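Local structure of putative xanthine dehydrogenase YAGS fad-binding subunit (Escherichia coli, 5G5G) at residues N47-Y52 / L114-T119; V54-A59 / A132-N137. The protein probably serves as the molybdenum-cofactor subunit of a periplasmic aldehyde oxidase, holding a dioxothiomolybdenum ion and pterin cytosine dinucleotide. All coordinates share one frame; numbering follows the deposited sequence.

Interaction 1. Residues N47-Y52 / L114-T119; sequences NAAYGY and LVVAET
An antiparallel strand pair within the a/b hammerhead domain joins Tyr-50, Gly-51 and Tyr-52 to Ala-117, Val-116 and Val-115, in a mixed sheet where strand 49-55 lies between 111-117 and 266-269. Tyr-50 and Ala-117 form a hydrogen-bonded pair: Tyr-50 N donates to Ala-117 O at 3.0 Å, almost straight at 175°, and Ala-117 N returns a bond to Tyr-50 O. Tyr-52 and Val-115 are matched the same way, with Tyr-52 N 2.8 Å from Val-115 O. Between these pairs the strands draw close at Gly-51 and Val-116, whose CA atoms are 4.2 Å apart. A CB on Gly-51 would run into Leu-114 CD2; with none there, Leu-114 CD1 lies 3.5 Å from Gly-51 C. At the start of strand 49-55, Ala-49 CB packs on Val-116 CG1 at 3.8 Å.

Tyr-50 makes the largest single contribution to the contact. Its CG lies anti to its own carbonyl carbon (chi1 -65°), which lays the ring beside the chain leaving strand 111-117: Tyr-50 CD1 is 3.5 Å from Glu-118 O, which meets the ring at its edge, as does Ala-117 O. The Tyr-50 hydroxyl hydrogen-bonds to an acidic side chain of another protein chain, and an alanine here would probably leave that acid without this partner and open a gap against Glu-118 and Thr-119. Thr-119 is the N-cap of helix 120-127. Just before it, one water donates both to Glu-118 O, at 2.7 Å, and to Ala-48 O.

Interaction 2. Residues V54-A59 / A132-N137; sequences VGSAIA and AHYRRN
The one direct hydrogen bond between the segments runs from Ala-57 N to Tyr-134 OH, 2.9 Å long and nearly straight at 167°. It uses the phenol oxygen as acceptor and pins the far end of the ring to the turn that follows strand 49-55. Ala-57 CB rests near the same end, 3.8 Å from Tyr-134 CE1. The turn is braced from within, because Ser-56 OG donates to Ile-58 O at 2.7 Å, in the plane of that carbonyl and on a lone pair.

Ile-58 fills the middle of the contact. With CG1 wedged between its backbone N and carbonyl carbon (chi1 69°), both its branches lie on the same side of the Tyr-134 ring. CG1 and CD1 sit toward the CD2 edge, Ile-58 CD1 lying 3.6 Å from Tyr-134 CD2. Ile-58 CG2 stands over the ring face in a CH-pi contact, 4.2 Å from the centroid. The same methyl also lies 3.7 Å above the guanidinium plane of Arg-136, so it is held between the two flat groups. Arg-136 gets there with an extended chain from CG to NE, and its outer nitrogens meet water at the guanidinium edge: one water links NH1 to Ala-59 N, another links NH2 to Ala-57 O.

Tyr-134 sits on strand 131-136, an outermost strand of a three-stranded antiparallel sheet, and also touches Leu-63 of the adjacent strand 61-67 and Ile-112 of strand 111-117, so the contact spans two sheets.

How the interactions relate
Interactions 1 and 2 lie about 23 Å apart between centres, within the a/b hammerhead domain, and share strand 49-55: interaction 1 uses its beginning, interaction 2 its end and the turn beyond. Along the chain the order is 47-52, 54-59, 114-119, 132-137, so the two pairings cross. Helix 120-127 leads from the second partner of interaction 1 toward strand 131-136, which holds that of interaction 2. Interaction 1 holds two strands side by side within the seven-stranded mixed sheet; interaction 2 packs the exit of one of them against the small three-stranded sheet. Both also reach another protein chain of the assembly.

Interaction 1. Residues N47-Y52 / L114-T119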
loop_
_atom_site.group_PDB
_atom_site.type_symbol
_atom_site.label_atom_id
_atom_site.label_comp_id
_atom_site.label_asym_id
_atom_site.label_seq_id
_atom_site.Cartn_x
_atom_site.Cartn_y
_atom_site.Cartn_z
ATOM N N ASN C 47 -26.278 -10.281 -14.169
ATOM C CA ASN C 47 -25.576 -11.057 -15.203
ATOM C C ASN C 47 -24.445 -10.318 -15.892
ATOM O O ASN C 47 -24.164 -10.564 -17.069
ATOM C CB ASN C 47 -26.592 -11.528 -16.233
ATOM C CG ASN C 47 -27.751 -12.286 -15.578
ATOM O OD1 ASN C 47 -28.961 -12.026 -15.849
ATOM N ND2 ASN C 47 -27.402 -13.226 -14.690
ATOM N N ALA C 48 -23.819 -9.410 -15.154
ATOM C CA ALA C 48 -22.687 -8.671 -15.705
ATOM C C ALA C 48 -21.590 -9.638 -16.168
ATOM O O ALA C 48 -21.286 -10.637 -15.488
ATOM C CB ALA C 48 -22.139 -7.692 -14.705
ATOM N N ALA C 49 -21.054 -9.348 -17.337
ATOM C CA ALA C 49 -19.884 -10.081 -17.849
ATOM C C ALA C 49 -18.595 -9.474 -17.276
ATOM O O ALA C 49 -18.614 -8.407 -16.639
ATOM C CB ALA C 49 -19.900 -10.133 -19.375
ATOM N N TYR C 50 -17.511 -10.198 -17.455
ATOM C CA TYR C 50 -16.211 -9.879 -16.886
ATOM C C TYR C 50 -15.247 -9.488 -17.969
ATOM O O TYR C 50 -15.055 -10.224 -18.928
ATOM C CB TYR C 50 -15.695 -11.077 -16.130
ATOM C CG TYR C 50 -16.505 -11.464 -14.939
ATOM C CD1 TYR C 50 -17.647 -12.215 -15.057
ATOM C CD2 TYR C 50 -16.151 -11.026 -13.666
ATOM C CE1 TYR C 50 -18.391 -12.579 -13.954
ATOM C CE2 TYR C 50 -16.899 -11.380 -12.542
ATOM C CZ TYR C 50 -18.031 -12.145 -12.698
ATOM O OH TYR C 50 -18.777 -12.495 -11.562
ATOM N N GLY C 51 -14.594 -8.337 -17.820
ATOM C CA GLY C 51 -13.541 -7.975 -18.754
ATOM C C GLY C 51 -12.166 -8.073 -18.144
ATOM O O GLY C 51 -11.958 -7.575 -17.051
ATOM N N TYR C 52 -11.208 -8.640 -18.870
ATOM C CA TYR C 52 -9.888 -8.823 -18.375
ATOM C C TYR C 52 -8.921 -8.100 -19.318
ATOM O O TYR C 52 -8.881 -8.374 -20.530
ATOM C CB TYR C 52 -9.559 -10.295 -18.177
ATOM C CG TYR C 52 -8.399 -10.533 -17.244
ATOM C CD1 TYR C 52 -7.075 -10.437 -17.698
ATOM C CD2 TYR C 52 -8.613 -10.869 -15.923
ATOM C CE1 TYR C 52 -6.006 -10.666 -16.839
ATOM C CE2 TYR C 52 -7.574 -11.093 -15.048
ATOM C CZ TYR C 52 -6.272 -10.998 -15.511
ATOM O OH TYR C 52 -5.235 -11.208 -14.646
ATOM N N LEU C 114 -9.162 -5.873 -24.266
ATOM C CA LEU C 114 -9.976 -6.362 -23.142
ATOM C C LEU C 114 -10.751 -7.570 -23.611
ATOM O O LEU C 114 -11.477 -7.482 -24.587
ATOM C CB LEU C 114 -10.964 -5.300 -22.640
ATOM C CG LEU C 114 -11.807 -5.736 -21.422
ATOM C CD1 LEU C 114 -11.073 -5.364 -20.142
ATOM C CD2 LEU C 114 -13.201 -5.140 -21.472
ATOM N N VAL C 115 -10.574 -8.712 -22.941
ATOM C CA VAL C 115 -11.400 -9.874 -23.276
ATOM C C VAL C 115 -12.597 -9.894 -22.332
ATOM O O VAL C 115 -12.386 -9.796 -21.117
ATOM C CB VAL C 115 -10.626 -11.184 -23.103
ATOM C CG1 VAL C 115 -11.503 -12.375 -23.424
ATOM C CG2 VAL C 115 -9.388 -11.212 -23.982
ATOM N N VAL C 116 -13.811 -10.037 -22.870
ATOM C CA VAL C 116 -15.046 -10.056 -22.115
ATOM C C VAL C 116 -15.543 -11.491 -22.152
ATOM O O VAL C 116 -15.631 -12.081 -23.239
ATOM C CB VAL C 116 -16.100 -9.160 -22.824
ATOM C CG1 VAL C 116 -17.397 -9.148 -22.049
ATOM C CG2 VAL C 116 -15.544 -7.765 -22.948
ATOM N N ALA C 117 -15.804 -12.067 -20.984
ATOM C CA ALA C 117 -16.295 -13.440 -20.896
ATOM C C ALA C 117 -17.367 -13.604 -19.797
ATOM O O ALA C 117 -17.613 -12.715 -19.015
ATOM C CB ALA C 117 -15.132 -14.367 -20.638
ATOM N N GLU C 118 -17.957 -14.786 -19.760
ATOM C CA GLU C 118 -19.080 -15.095 -18.885
ATOM C C GLU C 118 -18.661 -15.155 -17.413
ATOM O O GLU C 118 -19.461 -14.832 -16.534
ATOM C CB GLU C 118 -19.680 -16.425 -19.306
ATOM C CG GLU C 118 -20.425 -16.327 -20.618
ATOM C CD GLU C 118 -21.782 -15.663 -20.496
ATOM O OE1 GLU C 118 -22.219 -15.316 -19.361
ATOM O OE2 GLU C 118 -22.426 -15.479 -21.536
ATOM N N THR C 119 -17.408 -15.532 -17.179
ATOM C CA THR C 119 -16.868 -15.622 -15.837
ATOM C C THR C 119 -15.496 -14.987 -15.764
ATOM O O THR C 119 -14.772 -14.904 -16.775
ATOM C CB THR C 119 -16.782 -17.076 -15.319
ATOM O OG1 THR C 119 -15.835 -17.792 -16.106
ATOM C CG2 THR C 119 -18.111 -17.747 -15.374
HETATM O O HOH W 1 -21.685 -13.339 -16.324
#

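Interaction 2. Residues V54-A59 / A132-N137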
loop_
_atom_site.group_PDB
_atom_site.type_symbol
_atom_site.label_atom_id
_atom_site.label_comp_id
_atom_site.label_asym_id
_atom_site.label_seq_id
_atom_site.Cartn_x
_atom_site.Cartn_y
_atom_site.Cartn_z
ATOM N N VAL C 54 -5.564 -6.722 -21.228
ATOM C CA VAL C 54 -4.260 -7.121 -21.771
ATOM C C VAL C 54 -3.412 -5.863 -21.881
ATOM O O VAL C 54 -3.796 -4.887 -22.544
ATOM C CB VAL C 54 -4.383 -7.779 -23.141
ATOM C CG1 VAL C 54 -3.030 -8.201 -23.701
ATOM C CG2 VAL C 54 -5.342 -8.972 -23.046
ATOM N N GLY C 55 -2.250 -5.900 -21.251
ATOM C CA GLY C 55 -1.326 -4.753 -21.233
ATOM C C GLY C 55 -0.109 -4.966 -22.105
ATOM O O GLY C 55 0.249 -6.105 -22.417
ATOM N N SER C 56 0.473 -3.868 -22.577
ATOM C CA SER C 56 1.641 -3.944 -23.441
ATOM C C SER C 56 2.782 -4.716 -22.785
ATOM O O SER C 56 3.156 -4.473 -21.615
ATOM C CB SER C 56 2.169 -2.558 -23.771
ATOM O OG SER C 56 3.328 -2.714 -24.590
ATOM N N ALA C 57 3.378 -5.593 -23.569
ATOM C CA ALA C 57 4.553 -6.361 -23.135
ATOM C C ALA C 57 5.867 -5.574 -23.307
ATOM O O ALA C 57 6.911 -6.022 -22.814
ATOM C CB ALA C 57 4.629 -7.696 -23.860
ATOM N N ILE C 58 5.823 -4.444 -23.999
ATOM C CA ILE C 58 6.985 -3.627 -24.171
ATOM C C ILE C 58 6.752 -2.221 -23.666
ATOM O O ILE C 58 5.598 -1.719 -23.595
ATOM C CB ILE C 58 7.463 -3.546 -25.629
ATOM C CG1 ILE C 58 6.507 -2.765 -26.504
ATOM C CG2 ILE C 58 7.689 -4.930 -26.204
ATOM C CD1 ILE C 58 7.019 -2.520 -27.886
ATOM N N ALA C 59 7.867 -1.544 -23.365
ATOM C CA ALA C 59 7.790 -0.153 -22.924
ATOM C C ALA C 59 7.364 0.769 -24.032
ATOM O O ALA C 59 6.597 1.715 -23.795
ATOM C CB ALA C 59 9.139 0.323 -22.396
ATOM N N ALA C 132 -0.170 -10.478 -29.344
ATOM C CA ALA C 132 0.364 -9.140 -29.646
ATOM C C ALA C 132 1.790 -9.266 -30.146
ATOM O O ALA C 132 2.589 -9.938 -29.508
ATOM C CB ALA C 132 0.350 -8.272 -28.429
ATOM N N HIS C 133 2.099 -8.682 -31.286
ATOM C CA HIS C 133 3.489 -8.620 -31.725
ATOM C C HIS C 133 3.884 -7.161 -31.936
ATOM O O HIS C 133 3.085 -6.305 -32.391
ATOM C CB HIS C 133 3.771 -9.488 -32.962
ATOM C CG HIS C 133 3.481 -10.948 -32.771
ATOM N ND1 HIS C 133 2.885 -11.714 -33.747
ATOM C CD2 HIS C 133 3.706 -11.783 -31.724
ATOM C CE1 HIS C 133 2.742 -12.954 -33.305
ATOM N NE2 HIS C 133 3.230 -13.020 -32.079
ATOM N N TYR C 134 5.152 -6.911 -31.617
ATOM C CA TYR C 134 5.729 -5.578 -31.486
ATOM C C TYR C 134 7.073 -5.371 -32.217
ATOM O O TYR C 134 7.839 -6.324 -32.431
ATOM C CB TYR C 134 6.034 -5.296 -30.021
ATOM C CG TYR C 134 4.954 -5.590 -29.018
ATOM C CD1 TYR C 134 4.794 -6.877 -28.489
ATOM C CD2 TYR C 134 4.147 -4.566 -28.533
ATOM C CE1 TYR C 134 3.827 -7.156 -27.532
ATOM C CE2 TYR C 134 3.188 -4.821 -27.578
ATOM C CZ TYR C 134 3.045 -6.106 -27.066
ATOM O OH TYR C 134 2.121 -6.355 -26.093
ATOM N N ARG C 135 7.318 -4.099 -32.515
ATOM C CA ARG C 135 8.609 -3.548 -32.941
ATOM C C ARG C 135 9.011 -2.533 -31.857
ATOM O O ARG C 135 8.397 -1.478 -31.742
ATOM C CB ARG C 135 8.428 -2.840 -34.283
ATOM C CG ARG C 135 9.696 -2.245 -34.893
ATOM C CD ARG C 135 10.588 -3.312 -35.521
ATOM N NE ARG C 135 11.923 -2.766 -35.846
ATOM C CZ ARG C 135 12.591 -2.942 -36.998
ATOM N NH1 ARG C 135 12.106 -3.684 -37.999
ATOM N NH2 ARG C 135 13.788 -2.382 -37.148
ATOM N N ARG C 136 10.023 -2.862 -31.062
ATOM C CA ARG C 136 10.497 -1.915 -30.057
ATOM C C ARG C 136 11.119 -0.707 -30.693
ATOM O O ARG C 136 11.722 -0.791 -31.790
ATOM C CB ARG C 136 11.566 -2.539 -29.193
ATOM C CG ARG C 136 11.143 -3.694 -28.341
ATOM C CD ARG C 136 12.340 -4.089 -27.480
ATOM N NE ARG C 136 11.971 -5.192 -26.598
ATOM C CZ ARG C 136 11.396 -5.067 -25.406
ATOM N NH1 ARG C 136 11.108 -3.868 -24.895
ATOM N NH2 ARG C 136 11.126 -6.175 -24.714
ATOM N N ASN C 137 10.968 0.447 -30.049
ATOM C CA ASN C 137 11.698 1.650 -30.428
ATOM C C ASN C 137 12.552 2.038 -29.233
ATOM O O ASN C 137 12.312 1.563 -28.120
ATOM C CB ASN C 137 10.754 2.786 -30.832
ATOM C CG ASN C 137 9.986 2.491 -32.120
ATOM O OD1 ASN C 137 10.145 1.427 -32.746
ATOM N ND2 ASN C 137 9.128 3.420 -32.505
HETATM O O HOH W 2 9.772 -6.046 -21.843
HETATM O O HOH W 3 10.128 -3.386 -22.401
#